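Local coordinates for GTP-binding protein (Thermus thermophilus, PDB 2DBY), which binds guanine nucleotides and is probably an ATPase that binds the 70S ribosome and the 50S subunit, at residues Asp139-Arg151 with Leu163-Gln175. Numbering follows the deposited sequence.
Sequences DLATLERRLERLR and LLEAAEGLYVHLQ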
loop_
_atom_site.group_PDB
_atom_site.type_symbol
_atom_site.label_atom_id
_atom_site.label_comp_id
_atom_site.label_asym_id
_atom_site.label_seq_id
_atom_site.Cartn_x
_atom_site.Cartn_y
_atom_site.Cartn_z
ATOM N N ASP A 139 10.997 18.389 -4.646
ATOM C CA ASP A 139 11.132 18.416 -3.185
ATOM C C ASP A 139 12.116 19.486 -2.720
ATOM O O ASP A 139 11.908 20.089 -1.652
ATOM C CB ASP A 139 11.608 17.065 -2.660
ATOM C CG ASP A 139 10.469 16.052 -2.518
ATOM O OD1 ASP A 139 9.295 16.450 -2.670
ATOM O OD2 ASP A 139 10.754 14.871 -2.227
ATOM N N LEU A 140 13.175 19.703 -3.500
ATOM C CA LEU A 140 14.166 20.730 -3.120
ATOM C C LEU A 140 13.491 22.094 -3.186
ATOM O O LEU A 140 13.693 22.926 -2.315
ATOM C CB LEU A 140 15.403 20.671 -4.034
ATOM C CG LEU A 140 16.294 19.456 -3.761
ATOM C CD1 LEU A 140 17.321 19.252 -4.899
ATOM C CD2 LEU A 140 17.027 19.693 -2.446
ATOM N N ALA A 141 12.676 22.322 -4.217
ATOM C CA ALA A 141 11.951 23.583 -4.327
ATOM C C ALA A 141 10.973 23.740 -3.153
ATOM O O ALA A 141 10.808 24.818 -2.581
ATOM C CB ALA A 141 11.193 23.630 -5.670
ATOM N N THR A 142 10.293 22.652 -2.793
ATOM C CA THR A 142 9.374 22.706 -1.666
ATOM C C THR A 142 10.127 23.049 -0.389
ATOM O O THR A 142 9.671 23.874 0.407
ATOM C CB THR A 142 8.685 21.354 -1.464
ATOM O OG1 THR A 142 7.836 21.128 -2.574
ATOM C CG2 THR A 142 7.857 21.331 -0.158
ATOM N N LEU A 143 11.275 22.411 -0.196
ATOM C CA LEU A 143 12.062 22.665 1.000
ATOM C C LEU A 143 12.544 24.114 1.047
ATOM O O LEU A 143 12.521 24.734 2.103
ATOM C CB LEU A 143 13.270 21.720 1.062
ATOM C CG LEU A 143 12.926 20.314 1.578
ATOM C CD1 LEU A 143 14.047 19.358 1.253
ATOM C CD2 LEU A 143 12.673 20.388 3.083
ATOM N N GLU A 144 12.967 24.646 -0.094
ATOM C CA GLU A 144 13.461 26.032 -0.123
ATOM C C GLU A 144 12.336 26.953 0.318
ATOM O O GLU A 144 12.552 27.874 1.111
ATOM C CB GLU A 144 13.962 26.386 -1.537
ATOM C CG GLU A 144 15.294 25.664 -1.867
ATOM C CD GLU A 144 15.540 25.384 -3.348
ATOM O OE1 GLU A 144 16.503 24.640 -3.649
ATOM O OE2 GLU A 144 14.783 25.891 -4.207
ATOM N N ARG A 145 11.128 26.705 -0.182
ATOM C CA ARG A 145 9.998 27.540 0.215
ATOM C C ARG A 145 9.673 27.377 1.697
ATOM O O ARG A 145 9.422 28.362 2.388
ATOM C CB ARG A 145 8.758 27.207 -0.617
ATOM C CG ARG A 145 8.830 27.659 -2.052
ATOM C CD ARG A 145 7.476 27.445 -2.740
ATOM N NE ARG A 145 7.196 26.043 -3.051
ATOM C CZ ARG A 145 7.619 25.421 -4.151
ATOM N NH1 ARG A 145 8.347 26.070 -5.055
ATOM N NH2 ARG A 145 7.304 24.153 -4.357
ATOM N N ARG A 146 9.681 26.143 2.203
ATOM C CA ARG A 146 9.373 25.938 3.618
ATOM C C ARG A 146 10.453 26.497 4.544
ATOM O O ARG A 146 10.138 27.039 5.600
ATOM C CB ARG A 146 9.169 24.435 3.920
ATOM C CG ARG A 146 7.978 23.803 3.204
ATOM C CD ARG A 146 6.723 24.651 3.364
ATOM N NE ARG A 146 6.244 24.632 4.745
ATOM C CZ ARG A 146 5.456 25.561 5.270
ATOM N NH1 ARG A 146 5.062 26.597 4.533
ATOM N NH2 ARG A 146 5.041 25.436 6.525
ATOM N N LEU A 147 11.723 26.379 4.162
ATOM C CA LEU A 147 12.794 26.898 5.019
ATOM C C LEU A 147 12.609 28.393 5.241
ATOM O O LEU A 147 12.782 28.896 6.352
ATOM C CB LEU A 147 14.174 26.622 4.402
ATOM C CG LEU A 147 14.695 25.176 4.524
ATOM C CD1 LEU A 147 15.902 24.982 3.641
ATOM C CD2 LEU A 147 15.063 24.884 5.996
ATOM N N GLU A 148 12.236 29.099 4.182
ATOM C CA GLU A 148 12.024 30.542 4.289
ATOM C C GLU A 148 10.844 30.855 5.194
ATOM O O GLU A 148 10.951 31.699 6.077
ATOM C CB GLU A 148 11.787 31.161 2.904
ATOM C CG GLU A 148 12.909 30.877 1.906
ATOM C CD GLU A 148 13.302 32.088 1.067
ATOM O OE1 GLU A 148 14.092 31.914 0.108
ATOM O OE2 GLU A 148 12.833 33.209 1.369
ATOM N N ARG A 149 9.719 30.179 4.966
ATOM C CA ARG A 149 8.514 30.375 5.756
ATOM C C ARG A 149 8.683 29.956 7.210
ATOM O O ARG A 149 8.306 30.704 8.113
ATOM C CB ARG A 149 7.339 29.595 5.152
ATOM C CG ARG A 149 6.641 30.289 3.991
ATOM C CD ARG A 149 5.340 30.920 4.477
ATOM N NE ARG A 149 5.578 31.831 5.593
ATOM C CZ ARG A 149 4.638 32.275 6.422
ATOM N NH1 ARG A 149 3.376 31.893 6.272
ATOM N NH2 ARG A 149 4.964 33.100 7.407
ATOM N N LEU A 150 9.244 28.769 7.446
ATOM C CA LEU A 150 9.438 28.278 8.816
ATOM C C LEU A 150 10.400 29.127 9.640
ATOM O O LEU A 150 10.211 29.285 10.856
ATOM C CB LEU A 150 9.934 26.818 8.790
ATOM C CG LEU A 150 8.850 25.802 8.399
ATOM C CD1 LEU A 150 9.493 24.432 8.125
ATOM C CD2 LEU A 150 7.831 25.671 9.529
ATOM N N ARG A 151 11.440 29.653 9.007
ATOM C CA ARG A 151 12.405 30.470 9.737
ATOM C C ARG A 151 11.706 31.731 10.243
ATOM O O ARG A 151 11.996 32.216 11.334
ATOM C CB ARG A 151 13.585 30.848 8.850
ATOM C CG ARG A 151 14.845 31.216 9.643
ATOM C CD ARG A 151 15.972 31.625 8.715
ATOM N NE ARG A 151 16.205 30.645 7.657
ATOM C CZ ARG A 151 16.752 29.449 7.848
ATOM N NH1 ARG A 151 17.138 29.078 9.065
ATOM N NH2 ARG A 151 16.898 28.614 6.824
ATOM N N LEU A 163 10.207 21.867 13.205
ATOM C CA LEU A 163 9.999 21.607 11.784
ATOM C C LEU A 163 11.104 22.279 10.965
ATOM O O LEU A 163 11.593 21.730 9.973
ATOM C CB LEU A 163 8.627 22.128 11.334
ATOM C CG LEU A 163 7.447 21.227 11.728
ATOM C CD1 LEU A 163 7.178 21.327 13.231
ATOM C CD2 LEU A 163 6.226 21.667 10.931
ATOM N N LEU A 164 11.507 23.476 11.372
ATOM C CA LEU A 164 12.570 24.174 10.655
ATOM C C LEU A 164 13.870 23.352 10.715
ATOM O O LEU A 164 14.566 23.210 9.706
ATOM C CB LEU A 164 12.817 25.569 11.276
ATOM C CG LEU A 164 14.012 26.344 10.720
ATOM C CD1 LEU A 164 13.782 26.706 9.236
ATOM C CD2 LEU A 164 14.213 27.613 11.556
ATOM N N GLU A 165 14.208 22.827 11.898
ATOM C CA GLU A 165 15.454 22.066 12.034
ATOM C C GLU A 165 15.409 20.751 11.252
ATOM O O GLU A 165 16.415 20.315 10.671
ATOM C CB GLU A 165 15.769 21.834 13.504
ATOM C CG GLU A 165 15.898 23.173 14.287
ATOM C CD GLU A 165 16.764 24.191 13.559
ATOM O OE1 GLU A 165 16.204 25.062 12.846
ATOM O OE2 GLU A 165 18.012 24.116 13.667
ATOM N N ALA A 166 14.230 20.141 11.200
ATOM C CA ALA A 166 14.074 18.911 10.413
ATOM C C ALA A 166 14.283 19.259 8.932
ATOM O O ALA A 166 14.956 18.539 8.184
ATOM C CB ALA A 166 12.676 18.340 10.627
ATOM N N ALA A 167 13.672 20.358 8.502
ATOM C CA ALA A 167 13.801 20.799 7.113
ATOM C C ALA A 167 15.278 21.071 6.756
ATOM O O ALA A 167 15.721 20.738 5.649
ATOM C CB ALA A 167 12.943 22.061 6.878
ATOM N N GLU A 168 16.035 21.661 7.686
ATOM C CA GLU A 168 17.467 21.947 7.433
ATOM C C GLU A 168 18.194 20.636 7.137
ATOM O O GLU A 168 19.032 20.567 6.235
ATOM C CB GLU A 168 18.134 22.581 8.679
ATOM C CG GLU A 168 17.632 23.957 9.154
ATOM C CD GLU A 168 18.159 25.117 8.331
ATOM O OE1 GLU A 168 17.948 26.283 8.755
ATOM O OE2 GLU A 168 18.773 24.873 7.265
ATOM N N GLY A 169 17.868 19.597 7.910
ATOM C CA GLY A 169 18.529 18.306 7.738
ATOM C C GLY A 169 18.136 17.646 6.437
ATOM O O GLY A 169 18.983 17.135 5.714
ATOM N N LEU A 170 16.846 17.653 6.140
ATOM C CA LEU A 170 16.354 17.065 4.894
ATOM C C LEU A 170 16.967 17.785 3.709
ATOM O O LEU A 170 17.278 17.169 2.710
ATOM C CB LEU A 170 14.816 17.152 4.851
ATOM C CG LEU A 170 14.139 16.127 5.786
ATOM C CD1 LEU A 170 12.721 16.538 6.109
ATOM C CD2 LEU A 170 14.182 14.749 5.122
ATOM N N TYR A 171 17.147 19.102 3.813
ATOM C CA TYR A 171 17.717 19.826 2.678
ATOM C C TYR A 171 19.149 19.353 2.371
ATOM O O TYR A 171 19.524 19.222 1.213
ATOM C CB TYR A 171 17.683 21.325 2.939
ATOM C CG TYR A 171 17.900 22.144 1.683
ATOM C CD1 TYR A 171 16.966 22.130 0.648
ATOM C CD2 TYR A 171 19.026 22.959 1.549
ATOM C CE1 TYR A 171 17.149 22.920 -0.495
ATOM C CE2 TYR A 171 19.216 23.735 0.422
ATOM C CZ TYR A 171 18.276 23.714 -0.590
ATOM O OH TYR A 171 18.455 24.496 -1.702
ATOM N N VAL A 172 19.940 19.095 3.407
ATOM C CA VAL A 172 21.300 18.585 3.211
ATOM C C VAL A 172 21.242 17.235 2.484
ATOM O O VAL A 172 22.002 16.980 1.536
ATOM C CB VAL A 172 22.000 18.348 4.571
ATOM C CG1 VAL A 172 23.305 17.546 4.380
ATOM C CG2 VAL A 172 22.295 19.690 5.214
ATOM N N HIS A 173 20.348 16.376 2.973
ATOM C CA HIS A 173 20.153 15.017 2.448
ATOM C C HIS A 173 19.736 15.034 0.967
ATOM O O HIS A 173 20.334 14.335 0.131
ATOM C CB HIS A 173 19.071 14.333 3.303
ATOM C CG HIS A 173 18.920 12.862 3.068
ATOM N ND1 HIS A 173 19.832 11.931 3.521
ATOM C CD2 HIS A 173 17.904 12.155 2.517
ATOM C CE1 HIS A 173 19.377 10.713 3.272
ATOM N NE2 HIS A 173 18.207 10.824 2.661
ATOM N N LEU A 174 18.721 15.826 0.637
ATOM C CA LEU A 174 18.261 15.899 -0.743
ATOM C C LEU A 174 19.255 16.562 -1.693
ATOM O O LEU A 174 19.353 16.171 -2.859
ATOM C CB LEU A 174 16.887 16.567 -0.823
ATOM C CG LEU A 174 15.742 15.549 -0.649
ATOM C CD1 LEU A 174 15.636 15.102 0.837
ATOM C CD2 LEU A 174 14.429 16.213 -1.069
ATOM N N GLN A 175 20.010 17.539 -1.193
ATOM C CA GLN A 175 21.017 18.194 -2.016
ATOM C C GLN A 175 22.117 17.178 -2.375
ATOM O O GLN A 175 22.861 17.381 -3.326
ATOM C CB GLN A 175 21.612 19.407 -1.284
ATOM C CG GLN A 175 20.777 20.679 -1.448
ATOM C CD GLN A 175 20.659 21.171 -2.911
ATOM O OE1 GLN A 175 21.247 20.604 -3.836
ATOM N NE2 GLN A 175 19.882 22.231 -3.111
HETATM O O HOH W 1 18.549 22.995 -5.247
#
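Tyr171 lays its ring across the opposite helix, its side chain set among Leu140, Leu143, Glu144 and Leu147. CG stands anti to the backbone N (chi1 -164°), which points the ring at helix 139-151 with its hydroxyl at Glu144. Leu147 CD1 lies over one face, offset toward the rim, 4.0 Å from Tyr171 CG; Gln175 CG covers the other. A tyrosine suits this place: its flat ring fits between these two carbons, and Tyr171 OH donates to the anti side of Glu144 OE1 at 2.8 Å, while a water links that same oxygen to Gln175 NE2. Leucines make the other knobs: Leu143 sits among Ala167, Leu170, Tyr171 and Leu174, and Leu147 among Leu164, Ala167, Glu168 and Tyr171. The small Ala167 makes room for both, its CB 3.6 Å from Leu147 CD2. Phe192 of helix 187-195 packs on Leu143 and Leu170.

Toward Arg151, Leu150 CB packs 3.9 Å from Leu164 CD1, which also lies over one face of the Arg151 guanidinium. Bent at chi3 (-51°), Arg151 presents NH1 and NH2 end-on to a single oxygen, Glu168 OE1, with NH1 at 2.9 Å and the acceptor in the guanidinium plane. Were Glu168 replaced by an alanine, Arg151 would probably lose its charged mate, its guanidinium freer to turn, and Leu147 CD2 part of its cover.

The axes of 139-151 and 163-175 come within 9.3 Å at 151°, an antiparallel helical hairpin packed knobs-into-holes, consistent with the predicted coiled coil and the helical projection of YchF/OLA1 GTPases.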